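Local structure of PpBBE-like 1 D396N (Physcomitrella patens subsp. patens, 6EO5) at residues G154-G157 with F158-K162; L165-D168 with N169-E172; Q243-G246 with L247-A251. The protein is a cellobiose oxidase of the berberine bridge enzyme family, a flavoenzyme that holds FAD and probably oxidises the sugar at its reducing end. All coordinates share one frame; numbering follows the deposited sequence.

Contact 1 of 3, residues G154-G157 with F158-K162. With FAD (flavin-adenine dinucleotide), chain C.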
loop_
_atom_site.group_PDB
_atom_site.type_symbol
_atom_site.label_atom_id
_atom_site.label_comp_id
_atom_site.label_asym_id
_atom_site.label_seq_id
_atom_site.Cartn_x
_atom_site.Cartn_y
_atom_site.Cartn_z
ATOM N N GLY A 154 1.070 2.190 5.671
ATOM C CA GLY A 154 0.508 1.013 6.312
ATOM C C GLY A 154 1.080 -0.274 5.744
ATOM O O GLY A 154 2.132 -0.747 6.183
ATOM N N GLY A 155 0.415 -0.839 4.743
ATOM C CA GLY A 155 0.896 -2.059 4.130
ATOM C C GLY A 155 0.298 -3.318 4.721
ATOM O O GLY A 155 0.715 -3.778 5.787
ATOM N N TRP A 156 -0.683 -3.881 4.026
ATOM C CA TRP A 156 -1.337 -5.120 4.417
ATOM C C TRP A 156 -0.915 -6.199 3.437
ATOM O O TRP A 156 -0.981 -5.992 2.220
ATOM C CB TRP A 156 -2.856 -4.950 4.406
ATOM C CG TRP A 156 -3.654 -6.109 4.953
ATOM C CD1 TRP A 156 -4.287 -6.174 6.172
ATOM C CD2 TRP A 156 -3.946 -7.348 4.290
ATOM N NE1 TRP A 156 -4.930 -7.382 6.311
ATOM C CE2 TRP A 156 -4.737 -8.119 5.171
ATOM C CE3 TRP A 156 -3.614 -7.883 3.042
ATOM C CZ2 TRP A 156 -5.194 -9.395 4.838
ATOM C CZ3 TRP A 156 -4.066 -9.158 2.719
ATOM C CH2 TRP A 156 -4.851 -9.892 3.608
ATOM N N GLY A 157 -0.475 -7.344 3.960
ATOM C CA GLY A 157 -0.118 -8.477 3.128
ATOM C C GLY A 157 -0.621 -9.774 3.733
ATOM O O GLY A 157 -1.243 -9.781 4.796
ATOM N N PHE A 158 -0.317 -10.879 3.052
ATOM C CA PHE A 158 -0.838 -12.176 3.476
ATOM C C PHE A 158 -0.102 -12.806 4.654
ATOM O O PHE A 158 -0.391 -13.965 4.969
ATOM C CB PHE A 158 -0.856 -13.143 2.304
ATOM C CG PHE A 158 -1.965 -12.883 1.374
ATOM C CD1 PHE A 158 -3.269 -13.084 1.781
ATOM C CD2 PHE A 158 -1.722 -12.391 0.113
ATOM C CE1 PHE A 158 -4.315 -12.828 0.935
ATOM C CE2 PHE A 158 -2.770 -12.130 -0.745
ATOM C CZ PHE A 158 -4.066 -12.351 -0.333
ATOM N N SER A 159 0.803 -12.103 5.333
ATOM C CA SER A 159 1.200 -12.529 6.673
ATOM C C SER A 159 0.942 -11.452 7.721
ATOM O O SER A 159 1.427 -11.577 8.855
ATOM C CB SER A 159 2.669 -12.976 6.707
ATOM O OG SER A 159 3.562 -11.945 6.343
ATOM N N SER A 160 0.146 -10.425 7.385
ATOM C CA SER A 160 -0.013 -9.267 8.267
ATOM C C SER A 160 -0.815 -9.586 9.523
ATOM O O SER A 160 -0.635 -8.913 10.539
ATOM C CB SER A 160 -0.676 -8.104 7.521
ATOM O OG SER A 160 0.240 -7.428 6.671
ATOM N N ARG A 161 -1.710 -10.584 9.485
ATOM C CA ARG A 161 -2.489 -10.886 10.682
ATOM C C ARG A 161 -1.643 -11.583 11.741
ATOM O O ARG A 161 -2.016 -11.598 12.917
ATOM C CB ARG A 161 -3.739 -11.698 10.314
ATOM C CG ARG A 161 -4.718 -10.882 9.424
ATOM C CD ARG A 161 -6.059 -11.567 9.158
ATOM N NE ARG A 161 -6.992 -11.515 10.290
ATOM C CZ ARG A 161 -7.191 -12.525 11.137
ATOM N NH1 ARG A 161 -6.517 -13.656 10.975
ATOM N NH2 ARG A 161 -8.059 -12.410 12.140
ATOM N N LYS A 162 -0.488 -12.115 11.360
ATOM C CA LYS A 162 0.446 -12.651 12.330
ATOM C C LYS A 162 1.485 -11.608 12.714
ATOM O O LYS A 162 1.697 -11.356 13.904
ATOM C CB LYS A 162 1.122 -13.902 11.760
ATOM C CG LYS A 162 1.942 -14.693 12.748
ATOM C CD LYS A 162 1.055 -15.294 13.821
ATOM C CE LYS A 162 1.850 -16.207 14.746
ATOM N NZ LYS A 162 1.156 -16.349 16.052
HETATM P PA FAD C . 4.652 5.889 -4.973
HETATM O O1A FAD C . 3.638 6.400 -5.985
HETATM O O2A FAD C . 6.065 6.006 -5.484
HETATM O O5B FAD C . 4.514 6.570 -3.516
HETATM C C5B FAD C . 3.253 6.843 -2.942
HETATM C C4B FAD C . 3.329 8.056 -2.021
HETATM O O4B FAD C . 4.403 7.911 -1.110
HETATM C C3B FAD C . 3.582 9.342 -2.787
HETATM O O3B FAD C . 2.959 10.403 -2.096
HETATM C C2B FAD C . 5.075 9.502 -2.685
HETATM O O2B FAD C . 5.470 10.843 -2.831
HETATM C C1B FAD C . 5.359 8.943 -1.297
HETATM N N9A FAD C . 6.756 8.457 -1.238
HETATM C C8A FAD C . 7.356 7.569 -2.099
HETATM N N7A FAD C . 8.642 7.399 -1.724
HETATM C C5A FAD C . 8.877 8.168 -0.640
HETATM C C6A FAD C . 10.012 8.374 0.122
HETATM N N6A FAD C . 11.137 7.737 -0.185
HETATM N N1A FAD C . 9.965 9.234 1.198
HETATM C C2A FAD C . 8.795 9.893 1.495
HETATM N N3A FAD C . 7.665 9.693 0.730
HETATM C C4A FAD C . 7.707 8.843 -0.325
HETATM N N1 FAD C . -1.416 -1.889 -0.776
HETATM C C2 FAD C . -1.384 -2.801 0.285
HETATM O O2 FAD C . -1.399 -2.441 1.481
HETATM N N3 FAD C . -1.317 -4.154 0.001
HETATM C C4 FAD C . -1.291 -4.599 -1.304
HETATM O O4 FAD C . -1.218 -5.803 -1.526
HETATM C C4X FAD C . -1.327 -3.696 -2.356
HETATM N N5 FAD C . -1.254 -4.147 -3.656
HETATM C C5X FAD C . -0.966 -3.260 -4.677
HETATM C C6 FAD C . -0.756 -3.746 -5.963
HETATM C C7 FAD C . -0.342 -2.915 -7.016
HETATM C C7M FAD C . -0.107 -3.485 -8.397
HETATM C C8 FAD C . -0.251 -1.528 -6.770
HETATM C C8M FAD C . 0.076 -0.552 -7.885
HETATM C C9 FAD C . -0.557 -1.044 -5.484
HETATM C C9A FAD C . -0.897 -1.894 -4.416
HETATM N N10 FAD C . -1.246 -1.437 -3.138
HETATM C C10 FAD C . -1.347 -2.330 -2.089
HETATM C "C1'" FAD C . -1.235 0.016 -2.795
HETATM C "C2'" FAD C . 0.166 0.406 -2.334
HETATM O "O2'" FAD C . 0.432 0.022 -1.004
HETATM C "C3'" FAD C . 0.309 1.906 -2.448
HETATM O "O3'" FAD C . 0.084 2.217 -3.801
HETATM C "C4'" FAD C . 1.696 2.340 -1.981
HETATM O "O4'" FAD C . 1.600 3.635 -1.423
HETATM C "C5'" FAD C . 2.695 2.292 -3.135
HETATM O "O5'" FAD C . 3.968 2.802 -2.795
HETATM P P FAD C . 4.986 3.184 -3.992
HETATM O O1P FAD C . 6.325 3.567 -3.407
HETATM O O2P FAD C . 5.103 2.117 -5.047
HETATM O O3P FAD C . 4.197 4.363 -4.750
#

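Contact 2 of 3, residues L165-D168 with N169-E172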
loop_
_atom_site.group_PDB
_atom_site.type_symbol
_atom_site.label_atom_id
_atom_site.label_comp_id
_atom_site.label_asym_id
_atom_site.label_seq_id
_atom_site.Cartn_x
_atom_site.Cartn_y
_atom_site.Cartn_z
ATOM N N LEU A 165 1.279 -4.899 10.197
ATOM C CA LEU A 165 1.451 -4.167 8.949
ATOM C C LEU A 165 2.926 -3.843 8.740
ATOM O O LEU A 165 3.720 -3.839 9.681
ATOM C CB LEU A 165 0.638 -2.865 8.954
ATOM C CG LEU A 165 -0.857 -2.933 9.284
ATOM C CD1 LEU A 165 -1.389 -1.546 9.599
ATOM C CD2 LEU A 165 -1.664 -3.581 8.160
ATOM N N VAL A 166 3.289 -3.554 7.486
ATOM C CA VAL A 166 4.647 -3.089 7.206
ATOM C C VAL A 166 4.985 -1.910 8.102
ATOM O O VAL A 166 6.055 -1.865 8.726
ATOM C CB VAL A 166 4.799 -2.718 5.723
ATOM C CG1 VAL A 166 6.215 -2.304 5.432
ATOM C CG2 VAL A 166 4.407 -3.880 4.864
ATOM N N THR A 167 4.063 -0.947 8.200
ATOM C CA THR A 167 4.325 0.244 8.996
ATOM C C THR A 167 4.557 -0.124 10.457
ATOM O O THR A 167 5.378 0.503 11.129
ATOM C CB THR A 167 3.174 1.266 8.819
ATOM O OG1 THR A 167 3.693 2.602 8.864
ATOM C CG2 THR A 167 2.072 1.116 9.877
ATOM N N ASP A 168 3.908 -1.183 10.942
ATOM C CA ASP A 168 4.104 -1.639 12.311
ATOM C C ASP A 168 5.500 -2.190 12.557
ATOM O O ASP A 168 5.863 -2.427 13.717
ATOM C CB ASP A 168 3.084 -2.728 12.653
ATOM C CG ASP A 168 1.690 -2.186 12.899
ATOM O OD1 ASP A 168 1.576 -1.061 13.429
ATOM O OD2 ASP A 168 0.712 -2.906 12.578
ATOM N N ASN A 169 6.272 -2.446 11.503
ATOM C CA ASN A 169 7.587 -3.055 11.627
ATOM C C ASN A 169 8.703 -2.083 11.274
ATOM O O ASN A 169 9.874 -2.480 11.226
ATOM C CB ASN A 169 7.673 -4.309 10.756
ATOM C CG ASN A 169 6.888 -5.463 11.329
ATOM O OD1 ASN A 169 7.374 -6.169 12.202
ATOM N ND2 ASN A 169 5.660 -5.660 10.846
ATOM N N ILE A 170 8.359 -0.829 10.990
ATOM C CA ILE A 170 9.360 0.220 10.890
ATOM C C ILE A 170 9.933 0.453 12.282
ATOM O O ILE A 170 9.220 0.873 13.202
ATOM C CB ILE A 170 8.758 1.503 10.304
ATOM C CG1 ILE A 170 8.290 1.278 8.860
ATOM C CG2 ILE A 170 9.753 2.646 10.408
ATOM C CD1 ILE A 170 7.570 2.483 8.233
ATOM N N LEU A 171 11.217 0.145 12.453
ATOM C CA LEU A 171 11.914 0.414 13.701
ATOM C C LEU A 171 12.604 1.768 13.686
ATOM O O LEU A 171 12.850 2.339 14.760
ATOM C CB LEU A 171 12.950 -0.682 13.980
ATOM C CG LEU A 171 12.506 -2.046 14.506
ATOM C CD1 LEU A 171 13.622 -3.032 14.343
ATOM C CD2 LEU A 171 12.130 -1.945 15.971
ATOM N N GLU A 172 12.889 2.295 12.493
ATOM C CA GLU A 172 13.619 3.538 12.327
ATOM C C GLU A 172 13.620 3.921 10.853
ATOM O O GLU A 172 13.652 3.052 9.980
ATOM C CB GLU A 172 15.054 3.395 12.840
ATOM C CG GLU A 172 15.878 4.661 12.768
ATOM C CD GLU A 172 17.367 4.412 12.936
ATOM O OE1 GLU A 172 17.817 4.249 14.094
ATOM O OE2 GLU A 172 18.085 4.377 11.903
#

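Contact 3 of 3, residues Q243-G246 with L247-A251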
loop_
_atom_site.group_PDB
_atom_site.type_symbol
_atom_site.label_atom_id
_atom_site.label_comp_id
_atom_site.label_asym_id
_atom_site.label_seq_id
_atom_site.Cartn_x
_atom_site.Cartn_y
_atom_site.Cartn_z
ATOM N N GLN A 243 -17.870 -13.177 5.874
ATOM C CA GLN A 243 -18.027 -12.326 7.058
ATOM C C GLN A 243 -18.148 -13.147 8.336
ATOM O O GLN A 243 -17.497 -12.846 9.343
ATOM C CB GLN A 243 -19.255 -11.438 6.912
ATOM C CG GLN A 243 -19.018 -10.161 6.162
ATOM C CD GLN A 243 -20.100 -9.132 6.434
ATOM O OE1 GLN A 243 -19.897 -7.938 6.225
ATOM N NE2 GLN A 243 -21.264 -9.594 6.894
ATOM N N SER A 244 -19.020 -14.160 8.333
ATOM C CA SER A 244 -19.190 -14.991 9.521
ATOM C C SER A 244 -17.889 -15.673 9.894
ATOM O O SER A 244 -17.468 -15.635 11.052
ATOM C CB SER A 244 -20.275 -16.032 9.285
ATOM O OG SER A 244 -21.438 -15.413 8.789
ATOM N N TRP A 245 -17.235 -16.294 8.907
ATOM C CA TRP A 245 -15.964 -16.970 9.134
ATOM C C TRP A 245 -14.886 -15.996 9.602
ATOM O O TRP A 245 -14.093 -16.318 10.505
ATOM C CB TRP A 245 -15.533 -17.672 7.844
ATOM C CG TRP A 245 -14.115 -18.214 7.847
ATOM C CD1 TRP A 245 -13.686 -19.367 8.425
ATOM C CD2 TRP A 245 -12.957 -17.628 7.215
ATOM N NE1 TRP A 245 -12.341 -19.535 8.207
ATOM C CE2 TRP A 245 -11.868 -18.485 7.467
ATOM C CE3 TRP A 245 -12.740 -16.465 6.464
ATOM C CZ2 TRP A 245 -10.581 -18.222 6.991
ATOM C CZ3 TRP A 245 -11.454 -16.203 5.998
ATOM C CH2 TRP A 245 -10.396 -17.076 6.264
ATOM N N GLY A 246 -14.844 -14.797 8.991
ATOM C CA GLY A 246 -13.772 -13.850 9.259
ATOM C C GLY A 246 -13.710 -13.390 10.700
ATOM O O GLY A 246 -12.623 -13.102 11.214
ATOM N N LEU A 247 -14.863 -13.331 11.373
ATOM C CA LEU A 247 -14.914 -12.921 12.773
ATOM C C LEU A 247 -14.055 -13.789 13.689
ATOM O O LEU A 247 -13.715 -13.341 14.788
ATOM C CB LEU A 247 -16.359 -12.935 13.269
ATOM C CG LEU A 247 -17.176 -11.735 12.779
ATOM C CD1 LEU A 247 -18.679 -11.970 12.836
ATOM C CD2 LEU A 247 -16.789 -10.503 13.585
ATOM N N ASN A 248 -13.687 -15.016 13.275
ATOM C CA ASN A 248 -13.040 -15.958 14.187
ATOM C C ASN A 248 -11.751 -16.556 13.632
ATOM O O ASN A 248 -11.314 -17.609 14.109
ATOM C CB ASN A 248 -14.008 -17.082 14.562
ATOM C CG ASN A 248 -15.211 -16.577 15.324
ATOM O OD1 ASN A 248 -16.333 -16.597 14.817
ATOM N ND2 ASN A 248 -14.981 -16.099 16.542
ATOM N N VAL A 249 -11.127 -15.912 12.655
ATOM C CA VAL A 249 -9.939 -16.460 12.014
ATOM C C VAL A 249 -8.723 -16.227 12.903
ATOM O O VAL A 249 -8.464 -15.079 13.295
ATOM C CB VAL A 249 -9.739 -15.836 10.627
ATOM C CG1 VAL A 249 -8.471 -16.364 9.992
ATOM C CG2 VAL A 249 -10.971 -16.103 9.745
ATOM N N PRO A 250 -7.965 -17.269 13.247
ATOM C CA PRO A 250 -6.770 -17.073 14.076
ATOM C C PRO A 250 -5.671 -16.395 13.282
ATOM O O PRO A 250 -5.652 -16.421 12.050
ATOM C CB PRO A 250 -6.365 -18.496 14.482
ATOM C CG PRO A 250 -6.996 -19.384 13.416
ATOM C CD PRO A 250 -8.247 -18.693 12.976
ATOM N N ALA A 251 -4.727 -15.809 14.025
ATOM C CA ALA A 251 -3.718 -14.930 13.447
ATOM C C ALA A 251 -2.818 -15.623 12.438
ATOM O O ALA A 251 -2.229 -14.935 11.594
ATOM C CB ALA A 251 -2.855 -14.313 14.548
#

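Contact 1 of 3, residues G154-G157 with F158-K162
Between G157 and S160 the backbone closes a turn, in which S160 N donates to G157 O at 3.0 Å. The S160 side chain ties the same turn from the other direction. With OG turned beside its own backbone N (chi1 -78°), S160 points the hydroxyl back at G157 N and accepts it at 2.8 Å, in a nearly straight bond. S160 OG also bonds to G164 O, and weakly to P138 O. The indole of W156 meets the ring of F158 edge-to-face. The CZ3-CH2 edge of W156 points at the F158 face, the ring centroids are 5.4 Å apart and the planes stand at 74°. S160 CB lies over one face of the indole, toward its rim, and W156 NE1 donates to L367 O. The backbone of W156 serves the flavin. W156 N donates to FAD O2 at 3.0 Å and W156 O accepts FAD N3 at 2.9 Å, both nearly straight, so the pyrimidine edge of the cofactor is gripped by one residue. The contact is thus part of the FAD pocket of this VAO-type fold. It fills the link between helix 147-153 and helix 160-163. Strand 361-367 packs against W156 and R161, and R161 also bonds to I253 O at the start of strand 253-259.

Contact 2 of 3, residues L165-D168 with N169-E172
A tight backbone turn at L165-N169 leads into strand 170-176 of the FAD-binding part of the fold, and N169 folds back over it. N169 N donates to V166 O at 2.8 Å, and I170 N to T167 O at 3.3 Å. The N169 side chain adds a third bond across the turn. Its CG sits beside the backbone N (chi1 -73°), which brings ND2 to 2.9 Å from L165 O. This bond is bent, at 142°, and comes from above the carbonyl plane. D168 also reaches back to L165: D168 OD2 accepts L165 N at 3.2 Å, on the anti side, tilted somewhat from the carboxylate plane. Both polar ends have further partners, N169 ND2 in F163 O, N169 OD1 in H216 NE2, and D168 OD1 in a salt bridge with R387, so the buried amide is held at both its oxygen and its nitrogen. I170 CB rests 3.6 Å from T167 O, beside the bond that I170 N makes to the same oxygen. Beyond the turn, L171 and E172 both face T212 in a classic beta bulge. V166 and I170 lie between helix 147-153 and strand 207-217, and I170 also touches helix 191-200.

Contact 3 of 3, residues Q243-G246 with L247-A251
V249 lays one methyl on the indole face of W245. Its CG2 stands 3.3 Å from the centroid of the six-membered ring and only 8° off the ring normal. This is a CH-pi contact over the centre of the ring. The other methyl, CG1, comes to the rim, 4.1 Å from W245 CZ2. The two methyls are placed by the valine torsion: CG1 is anti to the backbone N (chi1 177°), which leaves CG2 beside that N and turned to the ring. In W245 the first torsion (chi1 170°) sets the ring beside the residue's own carbonyl carbon, and this brings the indole to where V249 CG2 meets both its face and, at 3.2 Å, W245 O. The far end of the indole is tied as well, since W245 NE1 donates to L281 O. Losing the indole to an alanine here would probably leave V249 CG2 without the face it rests on and L281 O without its donor. The pair sits at the C-terminal end of helix 235-246, where G246 to V249 form a type I beta turn. N248 N donates to W245 O at 3.1 Å, one step before the turn bond. V249 N reaches G246 O by a weak bond of 3.5 Å, and L247 N is weakly bonded to Q243 O. The L247 side chain lies back along the helix end, with CG 3.6 Å from Q243 O. W245 also packs on T284 and P250 on L281, both of helix 279-288. Farther along, V249 O and P250 O accept the guanidinium of R161.

Contacts 1 and 2 lie in the buried core of the FAD-binding part, about 11 Å apart between centres. Contact 3 is farther out and only partly buried. The first two share a neighbour in helix 147-153 and touch directly: G154 O probably bonds to T167 N and G155 O to V166 N. Contact 3 meets contact 1 through the guanidinium of R161, but it does not touch contact 2. The chemistry follows place. Contact 1 combines an aromatic pair with backbone bonds to the flavin. Contact 2 relies mainly on polar bonds at a turn into a strand. Contact 3 pairs a helix-ending turn with a methyl resting on an indole face.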